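Local atomic coordinates of uracil-DNA glycosylase (Epstein-Barr virus, PDB entry 6LYJ), a protein that belongs to the uracil-DNA glycosylase family, single-domain alpha/beta proteins built round a four-stranded parallel sheet. Residues A[36-41]-A[175-180]; A[95-98]-A[104-107]. All blocks are in the same frame, centred on the assembly; numbering follows the deposited sequence.

Interactions 1 and 2 lie on opposite sides of the centre of the chain, their own centres about 28 Å apart and their nearest atoms about 16 Å apart, and they hold different elements. Interaction 1 joins the end of helix 32-38 to helix 167-181, which lies on the central parallel sheet; it is apolar, made by one ring and three leucines. Interaction 2 brings together two parts of the loop between strand 85-89 and helix 113-125, and it rests on one aliphatic touch and a backbone carbonyl. Both bury most of the residues that meet, but only interaction 2 adjoins the chain of a different protein, which bonds the amide of Gln97.

Interaction 1 (A[36-41]-A[175-180]); sequences DFLQLS and ISLLSE
Phe37 and Leu38, at the end of helix 32-38, pack against Leu177 and Leu178 of helix 167-181 in a buried apolar helix-to-helix contact. It sits at the margin of the alpha/beta fold of the uracil-DNA glycosylases, where the N-terminal part of the chain covers a helix that lies on the central parallel sheet. The backbones come nearest at Leu38 and Leu177, with CA atoms 6.8 Å apart. Leu177 has the most surface buried here: its CB is directed at the other segment, and its CD2 reaches the backbone at the helix end, 3.2 Å from the carbonyl O of Leu38 and 3.6 Å from its CA. The same methyl meets CD2 of Leu38 at 3.7 Å, the two side chains crossing at about a right angle. Leu38 continues to Phe170 of the same long helix and to Leu30.

The second pair lies beside the first. In Phe37 the ring is carried anti to the backbone N (chi1 -176°), which extends it across to helix 167-181. There CE2 stands 3.9 Å from CD2 of Leu178, with the side chains again nearly perpendicular, while the ring also contacts Arg181 and Pro80. Leu178 links the contact to the sheet, for it also touches Val86 in strand 85-89 and Leu146 in strand 145-149. Just beyond the contact, Gln39 leaves helical geometry with positive phi (51°), turning the chain toward Ser41. Ser41 is the N-cap of helix 42-59, its OG accepting the N-H of Phe44. Back at the interface, CZ of Phe37 lies 4.1 Å from the carbonyl O of Leu177, which stands oblique to the ring plane.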
loop_
_atom_site.group_PDB
_atom_site.type_symbol
_atom_site.label_atom_id
_atom_site.label_comp_id
_atom_site.label_asym_id
_atom_site.label_seq_id
_atom_site.Cartn_x
_atom_site.Cartn_y
_atom_site.Cartn_z
ATOM N N ASP A 36 -26.024 -4.133 -8.186
ATOM C CA ASP A 36 -26.734 -3.329 -9.179
ATOM C C ASP A 36 -25.766 -2.515 -10.033
ATOM O O ASP A 36 -25.953 -2.389 -11.249
ATOM C CB ASP A 36 -27.741 -2.405 -8.491
ATOM C CG ASP A 36 -28.826 -3.166 -7.750
ATOM O OD1 ASP A 36 -29.054 -4.350 -8.079
ATOM O OD2 ASP A 36 -29.456 -2.578 -6.844
ATOM N N PHE A 37 -24.736 -1.939 -9.406
ATOM C CA PHE A 37 -23.793 -1.085 -10.121
ATOM C C PHE A 37 -22.955 -1.870 -11.122
ATOM O O PHE A 37 -22.725 -1.408 -12.245
ATOM C CB PHE A 37 -22.892 -0.376 -9.110
ATOM C CG PHE A 37 -21.935 0.606 -9.721
ATOM C CD1 PHE A 37 -22.356 1.877 -10.078
ATOM C CD2 PHE A 37 -20.605 0.266 -9.912
ATOM C CE1 PHE A 37 -21.472 2.785 -10.628
ATOM C CE2 PHE A 37 -19.715 1.171 -10.462
ATOM C CZ PHE A 37 -20.151 2.432 -10.819
ATOM N N LEU A 38 -22.479 -3.055 -10.735
ATOM C CA LEU A 38 -21.569 -3.794 -11.599
ATOM C C LEU A 38 -22.294 -4.514 -12.728
ATOM O O LEU A 38 -21.729 -4.662 -13.817
ATOM C CB LEU A 38 -20.771 -4.804 -10.772
ATOM C CG LEU A 38 -19.831 -4.245 -9.701
ATOM C CD1 LEU A 38 -19.212 -5.375 -8.884
ATOM C CD2 LEU A 38 -18.752 -3.366 -10.324
ATOM N N GLN A 39 -23.542 -4.927 -12.502
ATOM C CA GLN A 39 -24.319 -5.666 -13.497
ATOM C C GLN A 39 -23.523 -6.856 -14.029
ATOM O O GLN A 39 -23.366 -7.042 -15.237
ATOM C CB GLN A 39 -24.769 -4.752 -14.639
ATOM C CG GLN A 39 -25.641 -3.586 -14.208
ATOM C CD GLN A 39 -27.008 -4.029 -13.730
ATOM O OE1 GLN A 39 -27.584 -4.983 -14.255
ATOM N NE2 GLN A 39 -27.538 -3.339 -12.727
ATOM N N LEU A 40 -23.005 -7.663 -13.106
ATOM C CA LEU A 40 -22.117 -8.756 -13.483
ATOM C C LEU A 40 -22.869 -9.793 -14.303
ATOM O O LEU A 40 -23.958 -10.230 -13.920
ATOM C CB LEU A 40 -21.512 -9.409 -12.241
ATOM C CG LEU A 40 -20.602 -8.561 -11.351
ATOM C CD1 LEU A 40 -20.156 -9.371 -10.150
ATOM C CD2 LEU A 40 -19.392 -8.074 -12.139
ATOM N N SER A 41 -22.294 -10.175 -15.445
ATOM C CA SER A 41 -22.862 -11.256 -16.232
ATOM C C SER A 41 -22.873 -12.540 -15.404
ATOM O O SER A 41 -22.152 -12.652 -14.407
ATOM C CB SER A 41 -22.063 -11.448 -17.519
ATOM O OG SER A 41 -20.750 -11.894 -17.239
ATOM N N ILE A 175 -12.451 -1.305 -11.414
ATOM C CA ILE A 175 -11.869 -0.033 -11.851
ATOM C C ILE A 175 -12.445 0.374 -13.203
ATOM O O ILE A 175 -12.829 1.536 -13.419
ATOM C CB ILE A 175 -10.332 -0.133 -11.892
ATOM C CG1 ILE A 175 -9.775 -0.323 -10.476
ATOM C CG2 ILE A 175 -9.722 1.102 -12.562
ATOM C CD1 ILE A 175 -8.308 -0.755 -10.435
ATOM N N SER A 176 -12.494 -0.579 -14.138
ATOM C CA SER A 176 -13.027 -0.303 -15.468
ATOM C C SER A 176 -14.463 0.193 -15.386
ATOM O O SER A 176 -14.842 1.162 -16.057
ATOM C CB SER A 176 -12.944 -1.559 -16.337
ATOM O OG SER A 176 -11.596 -1.916 -16.597
ATOM N N LEU A 177 -15.272 -0.451 -14.549
ATOM C CA LEU A 177 -16.677 -0.081 -14.448
ATOM C C LEU A 177 -16.846 1.259 -13.750
ATOM O O LEU A 177 -17.746 2.026 -14.092
ATOM C CB LEU A 177 -17.464 -1.182 -13.739
ATOM C CG LEU A 177 -18.228 -2.083 -14.715
ATOM C CD1 LEU A 177 -17.310 -2.609 -15.810
ATOM C CD2 LEU A 177 -18.881 -3.231 -13.984
ATOM N N LEU A 178 -16.003 1.562 -12.763
ATOM C CA LEU A 178 -16.048 2.889 -12.154
ATOM C C LEU A 178 -15.759 3.961 -13.194
ATOM O O LEU A 178 -16.459 4.977 -13.271
ATOM C CB LEU A 178 -15.052 2.976 -10.996
ATOM C CG LEU A 178 -15.381 2.188 -9.726
ATOM C CD1 LEU A 178 -14.143 2.065 -8.866
ATOM C CD2 LEU A 178 -16.509 2.862 -8.949
ATOM N N SER A 179 -14.732 3.739 -14.018
ATOM C CA SER A 179 -14.412 4.689 -15.081
ATOM C C SER A 179 -15.573 4.840 -16.062
ATOM O O SER A 179 -15.918 5.958 -16.467
ATOM C CB SER A 179 -13.151 4.236 -15.817
ATOM O OG SER A 179 -12.834 5.106 -16.888
ATOM N N GLU A 180 -16.197 3.723 -16.437
ATOM C CA GLU A 180 -17.254 3.746 -17.443
ATOM C C GLU A 180 -18.538 4.382 -16.916
ATOM O O GLU A 180 -19.174 5.183 -17.613
ATOM C CB GLU A 180 -17.517 2.321 -17.930
ATOM C CG GLU A 180 -18.744 2.156 -18.801
ATOM C CD GLU A 180 -19.094 0.696 -19.028
ATOM O OE1 GLU A 180 -18.165 -0.139 -19.059
ATOM O OE2 GLU A 180 -20.294 0.384 -19.176
#

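Interaction 2 (A[95-98]-A[104-107]); sequences GGQA and SVAY
Gln97 and Val105 carry most of this contact, a close approach of two parts of the long loop that joins strand 85-89 to helix 113-125 in the alpha/beta fold of the uracil-DNA glycosylases; segment 95-98 comes straight after the family's GQDPYH motif. The aliphatic part of Gln97 lies against one branch of Val105: CG of the glutamine is 3.8 Å from CG1 of the valine, and CB of Gln97 stands 4.0 Å from that same methyl. Beyond CG the glutamine chain bends (chi2 -86°), taking its amide away from Val105. There OE1 accepts a weak bond from N of Gly95, 3.0 Å long and bent to 126°, while NE2 is hydrogen-bonded to an aromatic side chain on the chain of a different protein, whose backbone also packs on Gln97.

Val105 is buried, packing on Tyr93 of the motif and hydrogen-bonded through its backbone to Gly135. Next to it, Ser104 OG bonds Gly135 O and Leu137 N, in the loop before helix 138-142, and also ND2 of Asn99 in its own loop. The carbonyl O of Gln97 also meets the backbone of 104-107, 3.6 Å from CA of Val105 and 3.7 Å from N of Ala106.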
loop_
_atom_site.group_PDB
_atom_site.type_symbol
_atom_site.label_atom_id
_atom_site.label_comp_id
_atom_site.label_asym_id
_atom_site.label_seq_id
_atom_site.Cartn_x
_atom_site.Cartn_y
_atom_site.Cartn_z
ATOM N N GLY A 95 -0.711 -8.652 9.096
ATOM C CA GLY A 95 -0.409 -8.910 10.491
ATOM C C GLY A 95 -1.598 -8.693 11.401
ATOM O O GLY A 95 -1.440 -8.565 12.618
ATOM N N GLY A 96 -2.798 -8.644 10.823
ATOM C CA GLY A 96 -4.015 -8.454 11.584
ATOM C C GLY A 96 -4.520 -7.030 11.679
ATOM O O GLY A 96 -5.567 -6.806 12.299
ATOM N N GLN A 97 -3.822 -6.057 11.096
ATOM C CA GLN A 97 -4.272 -4.677 11.213
ATOM C C GLN A 97 -5.182 -4.242 10.068
ATOM O O GLN A 97 -5.771 -3.159 10.147
ATOM C CB GLN A 97 -3.064 -3.733 11.331
ATOM C CG GLN A 97 -2.145 -3.667 10.127
ATOM C CD GLN A 97 -1.067 -4.745 10.113
ATOM O OE1 GLN A 97 -1.360 -5.938 10.174
ATOM N NE2 GLN A 97 0.187 -4.322 10.013
ATOM N N ALA A 98 -5.341 -5.060 9.030
ATOM C CA ALA A 98 -6.189 -4.680 7.906
ATOM C C ALA A 98 -7.655 -4.620 8.324
ATOM O O ALA A 98 -8.123 -5.421 9.139
ATOM C CB ALA A 98 -6.008 -5.659 6.747
ATOM N N SER A 104 -5.772 2.072 5.297
ATOM C CA SER A 104 -6.319 2.312 6.624
ATOM C C SER A 104 -6.027 1.145 7.565
ATOM O O SER A 104 -5.870 -0.004 7.143
ATOM C CB SER A 104 -7.830 2.536 6.522
ATOM O OG SER A 104 -8.401 2.806 7.782
ATOM N N VAL A 105 -5.962 1.452 8.863
ATOM C CA VAL A 105 -5.938 0.433 9.903
ATOM C C VAL A 105 -7.019 0.771 10.922
ATOM O O VAL A 105 -7.431 1.924 11.072
ATOM C CB VAL A 105 -4.557 0.308 10.594
ATOM C CG1 VAL A 105 -3.487 -0.134 9.595
ATOM C CG2 VAL A 105 -4.164 1.620 11.258
ATOM N N ALA A 106 -7.459 -0.257 11.645
ATOM C CA ALA A 106 -8.512 -0.091 12.637
ATOM C C ALA A 106 -8.041 0.786 13.796
ATOM O O ALA A 106 -6.843 0.996 14.014
ATOM C CB ALA A 106 -8.976 -1.453 13.153
ATOM N N TYR A 107 -9.013 1.320 14.535
ATOM C CA TYR A 107 -8.702 2.158 15.684
ATOM C C TYR A 107 -7.893 1.370 16.706
ATOM O O TYR A 107 -8.103 0.169 16.897
ATOM C CB TYR A 107 -9.989 2.698 16.318
ATOM C CG TYR A 107 -9.758 3.430 17.620
ATOM C CD1 TYR A 107 -9.278 4.731 17.629
ATOM C CD2 TYR A 107 -10.022 2.822 18.841
ATOM C CE1 TYR A 107 -9.056 5.404 18.816
ATOM C CE2 TYR A 107 -9.806 3.491 20.033
ATOM C CZ TYR A 107 -9.322 4.782 20.012
ATOM O OH TYR A 107 -9.109 5.453 21.195
#